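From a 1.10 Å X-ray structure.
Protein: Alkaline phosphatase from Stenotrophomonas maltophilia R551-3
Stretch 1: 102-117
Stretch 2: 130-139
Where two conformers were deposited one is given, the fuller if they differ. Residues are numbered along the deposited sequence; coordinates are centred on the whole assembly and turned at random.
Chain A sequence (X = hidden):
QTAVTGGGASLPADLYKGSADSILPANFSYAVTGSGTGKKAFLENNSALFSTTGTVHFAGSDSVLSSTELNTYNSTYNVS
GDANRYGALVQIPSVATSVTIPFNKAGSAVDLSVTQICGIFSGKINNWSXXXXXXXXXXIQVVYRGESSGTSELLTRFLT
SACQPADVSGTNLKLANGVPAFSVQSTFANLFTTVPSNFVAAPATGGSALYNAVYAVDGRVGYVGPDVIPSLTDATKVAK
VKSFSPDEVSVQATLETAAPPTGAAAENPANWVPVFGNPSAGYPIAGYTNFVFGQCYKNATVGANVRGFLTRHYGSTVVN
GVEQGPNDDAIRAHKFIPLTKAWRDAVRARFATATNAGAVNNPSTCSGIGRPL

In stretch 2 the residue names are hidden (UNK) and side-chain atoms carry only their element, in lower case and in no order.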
ATOM      1  N   PRO A 102      -0.646 -15.236  -5.932  1.00  5.22           N
ATOM      2  CA  PRO A 102       0.227 -16.314  -6.418  1.00  5.86           C
ATOM      3  C   PRO A 102      -0.091 -17.620  -5.721  1.00  5.71           C
ATOM      4  O   PRO A 102      -0.431 -17.651  -4.537  1.00  5.99           O
ATOM      5  CB  PRO A 102       1.624 -15.828  -6.019  1.00  5.96           C
ATOM      6  CG  PRO A 102       1.366 -15.025  -4.768  1.00  6.17           C
ATOM      7  CD  PRO A 102       0.089 -14.290  -5.079  1.00  5.56           C
ATOM      8  N   PHE A 103       0.056 -18.714  -6.458  1.00  5.95           N
ATOM      9  CA  PHE A 103      -0.144 -20.025  -5.871  1.00  5.94           C
ATOM     10  C   PHE A 103       0.792 -21.010  -6.546  1.00  6.35           C
ATOM     11  O   PHE A 103       1.263 -20.796  -7.663  1.00  6.88           O
ATOM     12  CB  PHE A 103      -1.611 -20.480  -5.968  1.00  6.77           C
ATOM     13  CG  PHE A 103      -2.062 -20.702  -7.382  1.00  6.53           C
ATOM     14  CD1 PHE A 103      -2.544 -19.658  -8.153  1.00  7.42           C
ATOM     15  CD2 PHE A 103      -1.980 -21.961  -7.957  1.00  7.15           C
ATOM     16  CE1 PHE A 103      -2.924 -19.869  -9.468  1.00  7.80           C
ATOM     17  CE2 PHE A 103      -2.345 -22.159  -9.271  1.00  8.37           C
ATOM     18  CZ  PHE A 103      -2.825 -21.112 -10.018  1.00  8.41           C
ATOM     19  N   ASN A 104       1.026 -22.118  -5.860  1.00  6.63           N
ATOM     20  CA  ASN A 104       1.992 -23.137  -6.276  1.00  7.29           C
ATOM     21  C   ASN A 104       1.299 -24.491  -6.342  1.00  7.12           C
ATOM     22  O   ASN A 104       1.369 -25.263  -5.388  1.00  8.17           O
ATOM     23  CB  ASN A 104       3.160 -23.158  -5.299  1.00  7.45           C
ATOM     24  CG  ASN A 104       4.206 -24.165  -5.671  1.00  8.08           C
ATOM     25  OD1 ASN A 104       4.319 -24.554  -6.834  1.00  8.56           O
ATOM     26  ND2 ASN A 104       4.971 -24.612  -4.688  1.00  9.13           N
ATOM     27  N   LYS A 105       0.627 -24.766  -7.455  1.00  7.04           N
ATOM     28  CA  LYS A 105      -0.076 -26.040  -7.614  1.00  7.85           C
ATOM     29  C   LYS A 105      -0.246 -26.273  -9.109  1.00  8.71           C
ATOM     30  O   LYS A 105      -0.983 -25.538  -9.771  1.00  8.97           O
ATOM     31  CB  LYS A 105      -1.421 -26.006  -6.887  1.00  7.42           C
ATOM     32  CG  LYS A 105      -2.044 -27.384  -6.682  1.00  8.59           C
ATOM     33  CD  LYS A 105      -1.303 -28.203  -5.635  1.00  9.06           C
ATOM     34  CE  LYS A 105      -1.766 -29.652  -5.587  1.00 10.15           C
ATOM     35  NZ  LYS A 105      -1.081 -30.416  -4.510  1.00  9.97           N
ATOM     36  N   ALA A 106       0.435 -27.292  -9.630  1.00 10.42           N
ATOM     37  CA  ALA A 106       0.485 -27.515 -11.068  1.00 12.14           C
ATOM     38  C   ALA A 106      -0.892 -27.822 -11.636  1.00 12.24           C
ATOM     39  O   ALA A 106      -1.713 -28.495 -10.999  1.00 12.32           O
ATOM     40  CB  ALA A 106       1.421 -28.680 -11.370  1.00 13.47           C
ATOM     41  N   GLY A 107      -1.131 -27.344 -12.852  1.00 12.77           N
ATOM     42  CA  GLY A 107      -2.348 -27.653 -13.567  1.00 13.25           C
ATOM     43  C   GLY A 107      -2.738 -26.526 -14.507  1.00 13.78           C
ATOM     44  O   GLY A 107      -1.909 -25.711 -14.910  1.00 14.82           O
ATOM     45  N   SER A 108      -4.032 -26.508 -14.819  1.00 14.88           N
ATOM     46  CA  SER A 108      -4.625 -25.589 -15.776  1.00 16.37           C
ATOM     47  C   SER A 108      -4.776 -24.190 -15.177  1.00 14.01           C
ATOM     48  O   SER A 108      -4.499 -23.948 -14.003  1.00 13.26           O
ATOM     49  CB  SER A 108      -5.989 -26.128 -16.204  1.00 20.12           C
ATOM     50  OG  SER A 108      -6.831 -26.283 -15.072  1.00 23.45           O
ATOM     51  N   ALA A 109      -5.246 -23.258 -16.002  1.00 13.54           N
ATOM     52  CA  ALA A 109      -5.466 -21.895 -15.543  1.00 13.64           C
ATOM     53  C   ALA A 109      -6.510 -21.858 -14.433  1.00 12.92           C
ATOM     54  O   ALA A 109      -7.517 -22.575 -14.479  1.00 14.01           O
ATOM     55  CB  ALA A 109      -5.940 -21.038 -16.710  1.00 15.30           C
ATOM     56  N   VAL A 110      -6.274 -20.995 -13.446  1.00 11.42           N
ATOM     57  CA  VAL A 110      -7.129 -20.858 -12.271  1.00 10.96           C
ATOM     58  C   VAL A 110      -7.804 -19.493 -12.304  1.00 10.85           C
ATOM     59  O   VAL A 110      -7.131 -18.455 -12.384  1.00 11.65           O
ATOM     60  CB  VAL A 110      -6.315 -21.021 -10.978  1.00 11.12           C
ATOM     61  CG1 VAL A 110      -7.135 -20.628  -9.751  1.00 11.37           C
ATOM     62  CG2 VAL A 110      -5.818 -22.450 -10.863  1.00 10.74           C
ATOM     63  N   ASP A 111      -9.129 -19.498 -12.180  1.00 11.36           N
ATOM     64  CA  ASP A 111      -9.949 -18.293 -12.091  1.00 12.33           C
ATOM     65  C   ASP A 111     -10.857 -18.467 -10.878  1.00 12.17           C
ATOM     66  O   ASP A 111     -11.736 -19.334 -10.882  1.00 14.95           O
ATOM     67  CB  ASP A 111     -10.752 -18.125 -13.384  1.00 14.46           C
ATOM     68  CG  ASP A 111     -11.668 -16.909 -13.380  1.00 16.78           C
ATOM     69  OD1 ASP A 111     -11.642 -16.105 -12.425  1.00 16.94           O
ATOM     70  OD2 ASP A 111     -12.418 -16.755 -14.374  1.00 18.95           O
ATOM     71  N   LEU A 112     -10.628 -17.669  -9.836  1.00 11.29           N
ATOM     72  CA  LEU A 112     -11.343 -17.789  -8.571  1.00 10.95           C
ATOM     73  C   LEU A 112     -12.517 -16.819  -8.523  1.00 10.47           C
ATOM     74  O   LEU A 112     -12.370 -15.637  -8.840  1.00 11.97           O
ATOM     75  CB  LEU A 112     -10.408 -17.467  -7.409  1.00 13.11           C
ATOM     76  CG  LEU A 112      -9.196 -18.385  -7.257  1.00 14.83           C
ATOM     77  CD1 LEU A 112      -8.235 -17.914  -6.198  1.00 15.82           C
ATOM     78  CD2 LEU A 112      -9.648 -19.792  -6.949  1.00 15.26           C
ATOM     79  N   SER A 113     -13.670 -17.309  -8.094  1.00  9.44           N
ATOM     80  CA  SER A 113     -14.776 -16.420  -7.807  1.00  9.85           C
ATOM     81  C   SER A 113     -14.529 -15.709  -6.480  1.00  9.62           C
ATOM     82  O   SER A 113     -13.651 -16.080  -5.701  1.00  8.91           O
ATOM     83  CB  SER A 113     -16.064 -17.220  -7.688  1.00  9.14           C
ATOM     84  OG  SER A 113     -15.982 -18.055  -6.551  1.00  9.28           O
ATOM     85  N   VAL A 114     -15.330 -14.675  -6.220  1.00 10.54           N
ATOM     86  CA  VAL A 114     -15.294 -14.027  -4.911  1.00 11.69           C
ATOM     87  C   VAL A 114     -15.519 -15.052  -3.807  1.00 10.08           C
ATOM     88  O   VAL A 114     -14.801 -15.077  -2.803  1.00  9.85           O
ATOM     89  CB  VAL A 114     -16.317 -12.880  -4.839  1.00 14.98           C
ATOM     90  CG1 VAL A 114     -16.429 -12.363  -3.401  1.00 16.06           C
ATOM     91  CG2 VAL A 114     -15.901 -11.763  -5.775  1.00 16.88           C
ATOM     92  N   THR A 115     -16.531 -15.905  -3.972  1.00  9.93           N
ATOM     93  CA  THR A 115     -16.791 -16.928  -2.964  1.00  9.74           C
ATOM     94  C   THR A 115     -15.538 -17.756  -2.695  1.00  7.94           C
ATOM     95  O   THR A 115     -15.201 -18.046  -1.542  1.00  8.16           O
ATOM     96  CB  THR A 115     -17.963 -17.820  -3.404  1.00 11.54           C
ATOM     97  OG1 THR A 115     -19.178 -17.059  -3.396  1.00 12.73           O
ATOM     98  CG2 THR A 115     -18.128 -19.029  -2.483  1.00 12.29           C
ATOM     99  N   GLN A 116     -14.849 -18.172  -3.756  1.00  6.75           N
ATOM    100  CA  GLN A 116     -13.682 -19.039  -3.585  1.00  6.66           C
ATOM    101  C   GLN A 116     -12.521 -18.316  -2.917  1.00  6.55           C
ATOM    102  O   GLN A 116     -11.862 -18.882  -2.039  1.00  6.74           O
ATOM    103  CB  GLN A 116     -13.269 -19.627  -4.930  1.00  7.24           C
ATOM    104  CG  GLN A 116     -14.261 -20.660  -5.424  1.00  8.18           C
ATOM    105  CD  GLN A 116     -14.005 -21.089  -6.839  1.00  9.48           C
ATOM    106  OE1 GLN A 116     -13.589 -20.289  -7.679  1.00  9.83           O
ATOM    107  NE2 GLN A 116     -14.265 -22.360  -7.124  1.00 10.86           N
ATOM    108  N   ILE A 117     -12.234 -17.078  -3.323  1.00  6.23           N
ATOM    109  CA  ILE A 117     -11.145 -16.343  -2.678  1.00  6.18           C
ATOM    110  C   ILE A 117     -11.453 -16.107  -1.207  1.00  5.96           C
ATOM    111  O   ILE A 117     -10.578 -16.246  -0.342  1.00  6.14           O
ATOM    112  CB  ILE A 117     -10.759 -15.072  -3.458  0.66  7.10           C
ATOM    113  CG1 ILE A 117      -9.422 -14.555  -2.937  0.66  7.58           C
ATOM    114  CG2 ILE A 117     -11.846 -14.019  -3.399  0.66  7.01           C
ATOM    115  CD1 ILE A 117      -8.854 -13.441  -3.770  0.66  8.71           C
ATOM    116  N   UNK A 130     -11.516 -29.010  -3.069  1.00  8.49           N
ATOM    117  CA  UNK A 130     -12.739 -28.270  -2.783  1.00  8.84           C
ATOM    118  C   UNK A 130     -12.981 -27.143  -3.776  1.00  9.79           C
ATOM    119  O   UNK A 130     -14.008 -26.460  -3.686  1.00 11.49           O
ATOM    120  c   UNK A 130     -12.611 -28.783  -0.270  1.00  8.58           C
ATOM    121  c   UNK A 130     -12.679 -27.704  -1.362  1.00  8.61           C
ATOM    122  o   UNK A 130     -11.527 -27.217   1.148  1.00  9.19           O
ATOM    123  c   UNK A 130     -12.206 -28.230   1.074  1.00  8.96           C
ATOM    124  n   UNK A 130     -12.598 -28.904   2.142  1.00 11.41           N
ATOM    125  N   UNK A 131     -12.061 -26.937  -4.723  1.00  9.32           N
ATOM    126  CA  UNK A 131     -12.193 -25.925  -5.779  1.00 10.14           C
ATOM    127  C   UNK A 131     -12.590 -26.641  -7.072  1.00 11.58           C
ATOM    128  O   UNK A 131     -11.755 -27.247  -7.747  1.00 12.25           O
ATOM    129  c   UNK A 131      -9.065 -23.883  -4.764  1.00 10.77           C
ATOM    130  c   UNK A 131     -10.886 -25.150  -5.919  1.00  9.73           C
ATOM    131  c   UNK A 131     -10.532 -24.293  -4.698  1.00  9.50           C
ATOM    132  c   UNK A 131     -11.422 -23.053  -4.618  1.00  9.85           C
ATOM    133  N   UNK A 132     -13.868 -26.547  -7.432  1.00 13.63           N
ATOM    134  CA  UNK A 132     -14.410 -27.371  -8.507  1.00 15.84           C
ATOM    135  C   UNK A 132     -13.725 -27.092  -9.843  1.00 16.47           C
ATOM    136  O   UNK A 132     -13.505 -25.941 -10.228  1.00 17.59           O
ATOM    137  c   UNK A 132     -15.914 -27.118  -8.639  1.00 16.88           C
ATOM    138  N   UNK A 133     -13.388 -28.165 -10.554  1.00 16.96           N
ATOM    139  CA  UNK A 133     -12.915 -28.069 -11.918  1.00 17.02           C
ATOM    140  C   UNK A 133     -11.452 -27.730 -12.083  1.00 16.51           C
ATOM    141  O   UNK A 133     -10.977 -27.695 -13.223  1.00 17.60           O
ATOM    142  N   UNK A 134     -10.716 -27.492 -11.000  1.00 14.61           N
ATOM    143  CA  UNK A 134      -9.321 -27.089 -11.120  1.00 13.94           C
ATOM    144  C   UNK A 134      -8.367 -28.261 -11.276  1.00 13.94           C
ATOM    145  O   UNK A 134      -7.172 -28.030 -11.480  1.00 13.21           O
ATOM    146  c   UNK A 134      -8.900 -26.238  -9.925  1.00 13.81           C
ATOM    147  c   UNK A 134      -8.913 -24.075  -8.694  1.00 13.78           C
ATOM    148  c   UNK A 134      -9.624 -24.902  -9.748  1.00 14.31           C
ATOM    149  c   UNK A 134      -9.761 -24.123 -11.055  1.00 15.42           C
ATOM    150  N   UNK A 135      -8.856 -29.497 -11.217  1.00 14.33           N
ATOM    151  CA  UNK A 135      -8.001 -30.644 -11.471  1.00 14.60           C
ATOM    152  C   UNK A 135      -6.891 -30.819 -10.462  1.00 13.98           C
ATOM    153  O   UNK A 135      -5.854 -31.407 -10.787  1.00 15.19           O
ATOM    154  N   UNK A 136      -7.084 -30.333  -9.237  1.00 12.27           N
ATOM    155  CA  UNK A 136      -6.037 -30.322  -8.227  1.00 10.81           C
ATOM    156  C   UNK A 136      -6.552 -30.906  -6.926  1.00 11.02           C
ATOM    157  O   UNK A 136      -7.727 -30.769  -6.587  1.00 11.62           O
ATOM    158  c   UNK A 136      -4.790 -28.289  -9.137  1.00  9.90           C
ATOM    159  n   UNK A 136      -3.803 -26.098  -9.902  1.00 10.14           N
ATOM    160  c   UNK A 136      -4.092 -25.617 -11.105  1.00 10.21           C
ATOM    161  n   UNK A 136      -3.159 -24.964 -11.792  1.00 10.44           N
ATOM    162  n   UNK A 136      -5.302 -25.780 -11.630  1.00 10.38           N
ATOM    163  c   UNK A 136      -5.551 -28.894  -7.962  1.00  9.94           C
ATOM    164  c   UNK A 136      -4.748 -26.782  -9.018  1.00  9.85           C
ATOM    165  N   UNK A 137      -5.653 -31.554  -6.193  1.00 10.35           N
ATOM    166  CA  UNK A 137      -5.980 -32.117  -4.896  1.00 10.36           C
ATOM    167  C   UNK A 137      -4.820 -31.908  -3.929  1.00 10.22           C
ATOM    168  O   UNK A 137      -3.670 -31.754  -4.340  1.00 12.88           O
ATOM    169  c   UNK A 137      -6.337 -33.599  -5.016  1.00 11.80           C
ATOM    170  o   UNK A 137      -6.930 -34.026  -3.792  1.00 12.76           O
ATOM    171  c   UNK A 137      -5.115 -34.448  -5.310  1.00 12.78           C
ATOM    172  N   UNK A 138      -5.140 -31.886  -2.636  1.00  9.78           N
ATOM    173  CA  UNK A 138      -4.139 -31.743  -1.600  1.00  9.09           C
ATOM    174  C   UNK A 138      -4.348 -30.516  -0.735  1.00  8.43           C
ATOM    175  O   UNK A 138      -5.079 -29.589  -1.096  1.00  8.61           O
ATOM    176  N   UNK A 139      -3.680 -30.486   0.407  1.00  8.99           N
ATOM    177  CA  UNK A 139      -3.859 -29.386   1.342  1.00  8.83           C
ATOM    178  C   UNK A 139      -3.492 -28.047   0.719  1.00  8.16           C
ATOM    179  O   UNK A 139      -2.497 -27.919  -0.004  1.00  8.60           O
ATOM    180  c   UNK A 139      -2.992 -29.612   2.576  1.00 10.01           C
TER
HETATM  181  O   HOH W   1      -5.496 -28.750 -13.643  1.00 20.68           O
HETATM  182  O   HOH W   2     -15.389 -24.372  -5.396  1.00 28.21           O

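Position 130 has five side-chain atoms beyond the backbone: three carbons in an unbranched run, the third carrying one oxygen and one nitrogen. That is a terminal amide on a two-methylene arm, Gln 130. Its side chain makes no contact with stretch 1, the nearest pair being Gln 130 CB and Gln 116 NE2 at 8.0 Å, but its backbone O receives a hydrogen bond from water 2 (3.0 Å), which in turn accepts one from Gln 116 NE2 (2.9 Å).

Position 131 shows four carbons forked at the second, with no heteroatom. A fork there rather than at CB identifies Leu 131. Its CA-to-CB bond points toward stretch 1, and CD2 packs 3.8 Å from Gln 116 CG and 4.4 Å from Leu 112 CD2.

Position 132 has a single carbon, so it is Ala 132. Its backbone N makes a weak bond to water 2 (3.3 Å).

Position 133 has no side-chain atom and is Gly 133. Its phi of 82° favours glycine by itself, and an ideal CB would find nothing of stretch 1 within 5.5 Å. It lies inside a type II turn running from Leu 131 to position 134, where the backbone N of 134 returns a weak 3.4 Å bond to Leu 131 O.

Position 134 again has four carbons forked at the second: Leu 134. CA-to-CB points sideways, yet the end of the chain comes nearer, placing CD1 4.0 Å from Val 110 CG1. Water 1 accepts from Ser 108 N (2.9 Å) and donates to Leu 134 O (2.8 Å), bridging the two backbones.

Position 135 lacks side-chain atoms and has a phi of 64°, a positive value that suits Gly 135.

Position 136 carries three carbons, a nitrogen, then a carbon bearing two more nitrogens. This guanidinium defines Arg 136. NE and NH2 donate to Lys 105 O at 2.9 and 3.0 Å, while NH1 and NH2 donate to Ser 108 O at 3.1 and 2.8 Å. Both acceptors lie at the edge of the group, near its plane. Val 110 CG2 covers one face, 3.5 Å from NH1. Within its own stretch, NH1 also donates to Leu 134 O (2.9 Å).

Position 137 has one carbon carrying an oxygen and another carbon, the beta-branched pattern of Thr 137. Its CA-to-CB bond points away; the backbone makes the contact, with Thr 137 O accepting from Lys 105 NZ at 2.9 Å.

Position 138, without side-chain atoms, is Gly 138. An ideal CB would sit a tight 3.1 Å from Lys 105 NZ and would also jam against the preceding carbonyl O.

Position 139 has one carbon pointing away from stretch 1: Ala 139.

The contact buries 559 Å² and centres on Arg 136, whose guanidinium ties together two loop carbonyls. Gly 107 leaves room for it: an ideal CB there would lie 2.8 Å from Arg 136 CZ, a clash. Leucine packing and two bridging waters extend the interface, and Lys 105 returns a bond in the reverse direction.

Stretch 2 130-139: QLAGLGRTGA
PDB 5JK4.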